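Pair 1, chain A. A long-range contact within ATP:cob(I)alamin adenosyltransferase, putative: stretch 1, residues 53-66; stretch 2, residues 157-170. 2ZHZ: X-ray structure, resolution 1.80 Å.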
# COMPACT_ATOMS: atom_id res chain seq x y z
N PRO A 53 12.43 15.05 -5.26
CA PRO A 53 13.70 15.75 -5.03
C PRO A 53 14.11 15.40 -3.60
O PRO A 53 13.27 15.41 -2.70
CB PRO A 53 13.31 17.22 -5.15
CG PRO A 53 12.17 17.19 -6.12
CD PRO A 53 11.37 16.00 -5.63
N LEU A 54 15.38 15.07 -3.39
CA LEU A 54 15.83 14.69 -2.05
C LEU A 54 17.26 15.12 -1.78
O LEU A 54 18.04 15.33 -2.70
CB LEU A 54 15.78 13.17 -1.90
CG LEU A 54 14.47 12.39 -2.04
CD1 LEU A 54 14.80 10.91 -2.24
CD2 LEU A 54 13.60 12.59 -0.81
N PRO A 55 17.63 15.24 -0.49
CA PRO A 55 19.00 15.63 -0.16
C PRO A 55 19.85 14.45 -0.62
O PRO A 55 19.41 13.30 -0.53
CB PRO A 55 18.97 15.76 1.36
CG PRO A 55 17.55 16.15 1.65
CD PRO A 55 16.78 15.24 0.71
N ASP A 56 21.05 14.71 -1.12
CA ASP A 56 21.93 13.64 -1.60
C ASP A 56 22.14 12.50 -0.62
O ASP A 56 22.13 11.33 -1.00
CB ASP A 56 23.28 14.22 -2.02
CG ASP A 56 23.20 15.02 -3.31
OD1 ASP A 56 24.16 15.74 -3.63
OD2 ASP A 56 22.17 14.90 -4.01
N ASP A 57 22.35 12.84 0.65
CA ASP A 57 22.58 11.81 1.67
C ASP A 57 21.33 10.95 1.89
O ASP A 57 21.43 9.74 2.04
CB ASP A 57 23.02 12.46 2.98
CG ASP A 57 22.00 13.42 3.55
OD1 ASP A 57 21.52 14.30 2.80
OD2 ASP A 57 21.67 13.31 4.74
N VAL A 58 20.16 11.58 1.92
CA VAL A 58 18.92 10.84 2.11
C VAL A 58 18.69 9.89 0.94
O VAL A 58 18.26 8.76 1.13
CB VAL A 58 17.71 11.80 2.24
CG1 VAL A 58 16.40 11.00 2.28
CG2 VAL A 58 17.84 12.64 3.50
N ARG A 59 18.99 10.36 -0.27
CA ARG A 59 18.83 9.54 -1.47
C ARG A 59 19.78 8.34 -1.40
O ARG A 59 19.41 7.22 -1.74
CB ARG A 59 19.14 10.35 -2.73
CG ARG A 59 19.14 9.54 -4.02
CD ARG A 59 19.32 10.43 -5.25
NE ARG A 59 18.24 11.41 -5.35
CZ ARG A 59 16.98 11.10 -5.66
NH1 ARG A 59 16.65 9.84 -5.90
NH2 ARG A 59 16.06 12.05 -5.71
N ALA A 60 21.00 8.59 -0.94
CA ALA A 60 22.00 7.54 -0.83
C ALA A 60 21.55 6.45 0.13
O ALA A 60 21.69 5.26 -0.15
CB ALA A 60 23.33 8.12 -0.37
N ALA A 61 21.00 6.85 1.28
CA ALA A 61 20.54 5.88 2.27
C ALA A 61 19.35 5.08 1.75
O ALA A 61 19.33 3.85 1.86
CB ALA A 61 20.17 6.59 3.56
N LEU A 62 18.36 5.77 1.19
CA LEU A 62 17.17 5.11 0.65
C LEU A 62 17.50 4.17 -0.52
O LEU A 62 16.89 3.11 -0.66
CB LEU A 62 16.14 6.15 0.21
CG LEU A 62 15.47 6.95 1.34
CD1 LEU A 62 14.58 8.03 0.74
CD2 LEU A 62 14.65 6.01 2.22
N SER A 63 18.46 4.56 -1.35
CA SER A 63 18.85 3.73 -2.48
C SER A 63 19.49 2.44 -1.96
O SER A 63 19.23 1.36 -2.47
CB SER A 63 19.83 4.47 -3.39
OG SER A 63 19.20 5.59 -4.00
N ALA A 64 20.33 2.58 -0.94
CA ALA A 64 21.00 1.43 -0.34
C ALA A 64 19.97 0.51 0.30
O ALA A 64 20.11 -0.71 0.28
CB ALA A 64 22.00 1.89 0.70
N ILE A 65 18.94 1.11 0.89
CA ILE A 65 17.89 0.34 1.54
C ILE A 65 17.13 -0.52 0.55
O ILE A 65 16.73 -1.64 0.88
CB ILE A 65 16.93 1.28 2.31
CG1 ILE A 65 17.66 1.85 3.54
CG2 ILE A 65 15.65 0.54 2.72
CD1 ILE A 65 16.95 3.00 4.22
N GLN A 66 16.94 -0.03 -0.67
CA GLN A 66 16.25 -0.82 -1.69
C GLN A 66 17.01 -2.11 -1.95
O GLN A 66 16.42 -3.17 -2.18
CB GLN A 66 16.11 -0.04 -3.00
CG GLN A 66 15.09 1.08 -2.97
CD GLN A 66 14.58 1.44 -4.35
OE1 GLN A 66 15.33 1.91 -5.20
NE2 GLN A 66 13.28 1.20 -4.58
N ASP A 157 11.35 2.98 11.92
CA ASP A 157 11.83 4.04 12.81
C ASP A 157 12.60 5.04 11.95
O ASP A 157 12.37 6.25 12.03
CB ASP A 157 12.74 3.43 13.88
CG ASP A 157 13.13 4.42 14.98
OD1 ASP A 157 13.87 4.00 15.89
OD2 ASP A 157 12.72 5.60 14.94
N LEU A 158 13.51 4.54 11.11
CA LEU A 158 14.31 5.41 10.25
C LEU A 158 13.45 6.18 9.24
O LEU A 158 13.75 7.33 8.91
CB LEU A 158 15.37 4.60 9.50
CG LEU A 158 16.26 5.39 8.54
CD1 LEU A 158 16.96 6.52 9.31
CD2 LEU A 158 17.29 4.47 7.90
N LEU A 159 12.39 5.55 8.75
CA LEU A 159 11.51 6.22 7.80
C LEU A 159 10.79 7.37 8.49
O LEU A 159 10.55 8.43 7.90
CB LEU A 159 10.53 5.21 7.20
CG LEU A 159 11.21 4.29 6.17
CD1 LEU A 159 10.30 3.12 5.80
CD2 LEU A 159 11.57 5.11 4.92
N PHE A 160 10.45 7.18 9.77
CA PHE A 160 9.81 8.22 10.55
C PHE A 160 10.80 9.38 10.68
O PHE A 160 10.46 10.54 10.47
CB PHE A 160 9.47 7.69 11.95
CG PHE A 160 8.87 8.72 12.86
CD1 PHE A 160 7.51 9.02 12.81
CD2 PHE A 160 9.66 9.39 13.80
CE1 PHE A 160 6.94 9.96 13.68
CE2 PHE A 160 9.12 10.33 14.67
CZ PHE A 160 7.75 10.62 14.61
N VAL A 161 12.04 9.04 11.03
CA VAL A 161 13.09 10.04 11.20
C VAL A 161 13.38 10.78 9.90
O VAL A 161 13.55 12.00 9.90
CB VAL A 161 14.38 9.39 11.73
CG1 VAL A 161 15.50 10.43 11.82
CG2 VAL A 161 14.11 8.79 13.10
N LEU A 162 13.44 10.05 8.79
CA LEU A 162 13.71 10.68 7.51
C LEU A 162 12.57 11.59 7.09
O LEU A 162 12.79 12.58 6.39
CB LEU A 162 13.96 9.62 6.43
CG LEU A 162 15.27 8.83 6.57
CD1 LEU A 162 15.38 7.87 5.40
CD2 LEU A 162 16.47 9.78 6.59
N ALA A 163 11.35 11.28 7.52
CA ALA A 163 10.22 12.14 7.19
C ALA A 163 10.45 13.51 7.85
O ALA A 163 10.20 14.55 7.23
CB ALA A 163 8.91 11.52 7.70
N ARG A 164 10.92 13.51 9.09
CA ARG A 164 11.20 14.76 9.80
C ARG A 164 12.33 15.49 9.09
O ARG A 164 12.30 16.71 8.94
CB ARG A 164 11.58 14.49 11.26
CG ARG A 164 10.49 13.86 12.11
CD ARG A 164 10.91 13.79 13.57
NE ARG A 164 11.12 15.14 14.12
CZ ARG A 164 11.90 15.41 15.16
NH1 ARG A 164 12.56 14.45 15.78
NH2 ARG A 164 12.04 16.67 15.56
N VAL A 165 13.35 14.74 8.67
CA VAL A 165 14.49 15.31 7.96
C VAL A 165 14.01 15.99 6.68
O VAL A 165 14.46 17.09 6.35
CB VAL A 165 15.52 14.23 7.58
CG1 VAL A 165 16.55 14.80 6.62
CG2 VAL A 165 16.19 13.70 8.83
N LEU A 166 13.09 15.34 5.98
CA LEU A 166 12.56 15.89 4.73
C LEU A 166 11.69 17.13 4.91
O LEU A 166 11.66 18.00 4.04
CB LEU A 166 11.78 14.81 3.96
CG LEU A 166 12.69 13.71 3.38
CD1 LEU A 166 11.85 12.65 2.67
CD2 LEU A 166 13.68 14.34 2.40
N ASN A 167 10.97 17.22 6.02
CA ASN A 167 10.16 18.41 6.26
C ASN A 167 11.09 19.60 6.49
O ASN A 167 10.82 20.71 6.01
CB ASN A 167 9.23 18.22 7.46
CG ASN A 167 7.88 17.63 7.07
OD1 ASN A 167 7.32 17.99 6.02
ND2 ASN A 167 7.34 16.75 7.90
N ARG A 168 12.18 19.36 7.20
CA ARG A 168 13.17 20.41 7.48
C ARG A 168 13.82 20.86 6.18
O ARG A 168 13.96 22.06 5.91
CB ARG A 168 14.26 19.87 8.41
CG ARG A 168 13.74 19.15 9.64
CD ARG A 168 13.38 20.11 10.76
NE ARG A 168 14.56 20.75 11.33
CZ ARG A 168 14.55 21.47 12.45
NH1 ARG A 168 13.42 21.63 13.13
NH2 ARG A 168 15.67 22.02 12.90
N ALA A 169 14.22 19.89 5.37
CA ALA A 169 14.87 20.15 4.09
C ALA A 169 14.01 21.00 3.17
O ALA A 169 14.53 21.79 2.39
CB ALA A 169 15.21 18.83 3.41
N ALA A 170 12.69 20.84 3.27
CA ALA A 170 11.77 21.59 2.43
C ALA A 170 11.51 22.98 3.02
O ALA A 170 10.79 23.79 2.44
CB ALA A 170 10.45 20.83 2.28

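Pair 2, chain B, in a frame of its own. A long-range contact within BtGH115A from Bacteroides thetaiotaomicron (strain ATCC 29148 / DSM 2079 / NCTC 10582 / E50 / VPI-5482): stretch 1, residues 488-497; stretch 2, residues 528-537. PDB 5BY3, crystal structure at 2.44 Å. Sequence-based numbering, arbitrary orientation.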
# COMPACT_ATOMS: atom_id res chain seq x y z
N GLU B 488 15.10 -10.73 -2.45
CA GLU B 488 15.90 -10.31 -3.57
C GLU B 488 15.04 -9.71 -4.64
O GLU B 488 15.50 -8.79 -5.30
CB GLU B 488 16.75 -11.45 -4.13
CG GLU B 488 18.02 -11.66 -3.33
CD GLU B 488 18.96 -10.48 -3.42
OE1 GLU B 488 19.42 -10.26 -4.59
OE2 GLU B 488 19.21 -9.80 -2.35
N HIS B 489 13.81 -10.22 -4.77
CA HIS B 489 12.72 -9.72 -5.64
C HIS B 489 12.45 -8.26 -5.35
O HIS B 489 12.52 -7.41 -6.26
CB HIS B 489 11.48 -10.53 -5.37
CG HIS B 489 10.32 -10.24 -6.26
ND1 HIS B 489 10.36 -10.41 -7.63
CD2 HIS B 489 9.05 -9.86 -5.97
CE1 HIS B 489 9.18 -10.09 -8.15
NE2 HIS B 489 8.36 -9.77 -7.16
N TYR B 490 12.20 -7.94 -4.08
CA TYR B 490 11.87 -6.56 -3.71
C TYR B 490 13.05 -5.58 -3.86
O TYR B 490 12.87 -4.40 -4.16
CB TYR B 490 11.27 -6.51 -2.32
CG TYR B 490 9.98 -7.27 -2.20
CD1 TYR B 490 8.94 -7.09 -3.13
CD2 TYR B 490 9.76 -8.16 -1.15
CE1 TYR B 490 7.73 -7.77 -3.01
CE2 TYR B 490 8.54 -8.85 -1.03
CZ TYR B 490 7.53 -8.64 -1.96
OH TYR B 490 6.32 -9.33 -1.88
N ARG B 491 14.25 -6.10 -3.72
CA ARG B 491 15.44 -5.29 -3.75
C ARG B 491 15.81 -4.91 -5.19
O ARG B 491 16.15 -3.75 -5.48
CB ARG B 491 16.57 -6.03 -3.02
CG ARG B 491 17.94 -5.44 -3.22
CD ARG B 491 19.01 -6.53 -3.15
NE ARG B 491 20.09 -5.99 -3.92
CZ ARG B 491 20.73 -6.59 -4.89
NH1 ARG B 491 20.47 -7.83 -5.21
NH2 ARG B 491 21.67 -5.92 -5.53
N LEU B 492 15.66 -5.88 -6.10
CA LEU B 492 15.95 -5.63 -7.49
C LEU B 492 14.86 -4.77 -8.17
O LEU B 492 15.17 -3.99 -9.10
CB LEU B 492 16.15 -6.94 -8.22
CG LEU B 492 17.39 -7.80 -7.92
CD1 LEU B 492 17.02 -9.23 -8.26
CD2 LEU B 492 18.66 -7.41 -8.68
N ALA B 493 13.60 -4.92 -7.71
CA ALA B 493 12.47 -4.09 -8.16
C ALA B 493 12.61 -2.65 -7.65
O ALA B 493 12.28 -1.73 -8.37
CB ALA B 493 11.16 -4.67 -7.71
N HIS B 494 13.18 -2.46 -6.46
CA HIS B 494 13.47 -1.14 -5.88
C HIS B 494 14.47 -0.42 -6.78
O HIS B 494 14.36 0.78 -7.04
CB HIS B 494 14.03 -1.34 -4.47
CG HIS B 494 14.28 -0.09 -3.69
ND1 HIS B 494 13.29 0.57 -2.99
CD2 HIS B 494 15.44 0.58 -3.41
CE1 HIS B 494 13.82 1.61 -2.35
NE2 HIS B 494 15.12 1.63 -2.58
N ILE B 495 15.43 -1.17 -7.29
CA ILE B 495 16.44 -0.64 -8.18
C ILE B 495 15.80 -0.17 -9.48
O ILE B 495 16.11 0.88 -10.01
CB ILE B 495 17.55 -1.69 -8.36
CG1 ILE B 495 18.35 -1.77 -7.03
CG2 ILE B 495 18.47 -1.37 -9.54
CD1 ILE B 495 19.40 -2.85 -6.91
N ARG B 496 14.87 -0.96 -9.98
CA ARG B 496 14.11 -0.61 -11.15
C ARG B 496 13.01 -1.63 -11.24
O ARG B 496 13.26 -2.83 -11.36
CB ARG B 496 14.99 -0.65 -12.38
CG ARG B 496 14.37 0.12 -13.51
CD ARG B 496 14.93 1.52 -13.58
NE ARG B 496 14.27 2.29 -14.64
CZ ARG B 496 14.50 3.57 -14.92
NH1 ARG B 496 15.38 4.26 -14.19
NH2 ARG B 496 13.81 4.16 -15.90
N LYS B 497 11.78 -1.14 -11.12
CA LYS B 497 10.57 -1.93 -11.27
C LYS B 497 10.49 -2.56 -12.66
O LYS B 497 11.03 -2.01 -13.62
CB LYS B 497 9.37 -1.03 -11.04
CG LYS B 497 9.17 -0.61 -9.60
CD LYS B 497 7.84 0.08 -9.33
CE LYS B 497 7.28 -0.20 -7.92
NZ LYS B 497 7.99 0.43 -6.76
N GLU B 528 25.23 -9.22 -14.54
CA GLU B 528 25.10 -9.43 -13.11
C GLU B 528 23.60 -9.46 -12.72
O GLU B 528 23.16 -10.40 -12.05
CB GLU B 528 25.93 -8.38 -12.36
CG GLU B 528 26.04 -8.55 -10.86
CD GLU B 528 27.11 -7.67 -10.23
OE1 GLU B 528 27.87 -7.00 -10.97
OE2 GLU B 528 27.21 -7.65 -8.98
N ARG B 529 22.81 -8.51 -13.22
CA ARG B 529 21.38 -8.43 -12.93
C ARG B 529 20.65 -9.62 -13.60
O ARG B 529 19.83 -10.29 -12.95
CB ARG B 529 20.79 -7.05 -13.37
CG ARG B 529 19.32 -6.77 -12.98
CD ARG B 529 18.77 -5.41 -13.46
NE ARG B 529 17.30 -5.26 -13.29
CZ ARG B 529 16.69 -4.83 -12.16
NH1 ARG B 529 17.40 -4.46 -11.07
NH2 ARG B 529 15.36 -4.76 -12.14
N LEU B 530 20.94 -9.86 -14.88
CA LEU B 530 20.36 -11.04 -15.59
C LEU B 530 20.50 -12.37 -14.87
O LEU B 530 19.55 -13.16 -14.88
CB LEU B 530 20.90 -11.16 -17.03
CG LEU B 530 20.13 -10.23 -17.96
CD1 LEU B 530 20.67 -10.22 -19.37
CD2 LEU B 530 18.65 -10.60 -17.91
N ASN B 531 21.65 -12.57 -14.21
CA ASN B 531 21.97 -13.79 -13.47
C ASN B 531 21.34 -13.90 -12.12
O ASN B 531 20.90 -15.01 -11.75
CB ASN B 531 23.47 -14.01 -13.35
CG ASN B 531 24.02 -14.81 -14.52
OD1 ASN B 531 24.06 -16.04 -14.48
ND2 ASN B 531 24.38 -14.11 -15.59
N ALA B 532 21.30 -12.78 -11.38
CA ALA B 532 20.60 -12.73 -10.10
C ALA B 532 19.15 -13.15 -10.33
O ALA B 532 18.64 -13.99 -9.60
CB ALA B 532 20.71 -11.34 -9.44
N TYR B 533 18.53 -12.64 -11.40
CA TYR B 533 17.17 -13.03 -11.76
C TYR B 533 17.04 -14.51 -12.18
O TYR B 533 16.13 -15.21 -11.70
CB TYR B 533 16.53 -12.08 -12.80
CG TYR B 533 15.75 -10.89 -12.21
CD1 TYR B 533 14.70 -11.09 -11.32
CD2 TYR B 533 16.06 -9.58 -12.58
CE1 TYR B 533 14.00 -10.03 -10.82
CE2 TYR B 533 15.37 -8.50 -12.05
CZ TYR B 533 14.33 -8.74 -11.21
OH TYR B 533 13.65 -7.68 -10.69
N SER B 534 17.97 -14.98 -13.01
CA SER B 534 18.08 -16.41 -13.30
C SER B 534 18.04 -17.31 -12.06
O SER B 534 17.24 -18.26 -12.02
CB SER B 534 19.32 -16.72 -14.16
OG SER B 534 19.05 -16.45 -15.53
N GLU B 535 18.86 -17.01 -11.05
CA GLU B 535 18.91 -17.82 -9.82
C GLU B 535 17.56 -17.80 -9.10
O GLU B 535 17.08 -18.85 -8.66
CB GLU B 535 20.04 -17.39 -8.88
CG GLU B 535 21.47 -17.57 -9.42
CD GLU B 535 21.89 -19.04 -9.59
OE1 GLU B 535 21.98 -19.79 -8.58
OE2 GLU B 535 22.15 -19.46 -10.74
N LEU B 536 16.92 -16.63 -9.07
CA LEU B 536 15.57 -16.48 -8.53
C LEU B 536 14.52 -17.37 -9.21
O LEU B 536 13.77 -18.11 -8.56
CB LEU B 536 15.16 -14.99 -8.52
CG LEU B 536 15.96 -14.00 -7.65
CD1 LEU B 536 15.11 -12.78 -7.40
CD2 LEU B 536 16.41 -14.60 -6.31
N SER B 537 14.49 -17.31 -10.53
CA SER B 537 13.60 -18.18 -11.28
C SER B 537 13.86 -19.67 -11.02
O SER B 537 12.91 -20.44 -10.90
CB SER B 537 13.71 -17.88 -12.77
OG SER B 537 12.55 -18.36 -13.43
O HOH W 1 11.70 -8.26 -9.07
O HOH W 2 12.54 -5.39 -12.03

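The sharpest difference lies at one matched position, L162(A) in pair 1 and R529(B) in pair 2. The leucine makes only apolar contacts across the interface, whereas the arginine reaches over to bond with the backbone of the opposing stretch. Pair 1 has no hydrogen bond between its stretches at all.

The scaffold beneath is nearly the same. Two helices run roughly antiparallel, at 156° in pair 1 and 151° in pair 2, with axes approaching to 11.5 and 11.1 Å. The central backbones superpose with an RMSD of 0.5 Å, and the buried areas, 383 and 408 Å², are similar.

V58(A) matches L492(B), and both point toward the partner helix. The compact valine suits a place where apolar groups converge: its CG2 lies 4.0 Å from CG1 of V165(A), and its CG1 4.3 Å from CD2 of L166(A). The longer L492(B) reaches further. Its CD1 sits 4.0 Å from the centroid of the Y533(B) ring, nearly on the ring normal, in a CH-pi contact, and 4.1 Å from CD1 of L536(B).

L166(A) and Y533(B) also coincide, each starting sideways and bending its end inward. The leucine, in its m,t rotamer, brings CD2 within 3.6 Å of CD of P55(A) and 3.7 Å of CD2 of L54(A). Tyrosine instead offers a flat face to L492(B) and a hydroxyl to two bound waters: its OH is hydrogen-bonded to water 1 at 2.6 Å and water 2 at 2.9 Å. These waters donate to O of H489(B) at 3.0 Å and O of R496(B) at 2.7 Å, respectively, so the side chain packs with its ring and bridges through its hydroxyl.

At the L162(A)/R529(B) position, CD1 of the leucine lies 3.8 Å from CD2 of L62(A). In R529(B), an extended chain carries the guanidinium to O of L492(B), which accepts from NH1 at 3.0 Å and NH2 at 3.1 Å; NH2 also makes a weak bond to O of R496(B) at 3.0 Å. R496(B), which matches L62(A), is the first residue to leave helical phi/psi, while L62(A) remains within its helix and continues the apolar seam. CB of R496(B) lies over one face of the guanidinium.

Two further matched positions complete the fit. V165(A) and A532(B) coincide, both pointing toward the partner; at the latter, the alanine methyl CB lies 4.4 Å from CD1 of L492(B). A169(A) matches L536(B): the alanine CB meets CG of P55(A) at 4.0 Å, while the longer leucine extends CD2 to within 3.8 Å of CB of E488(B).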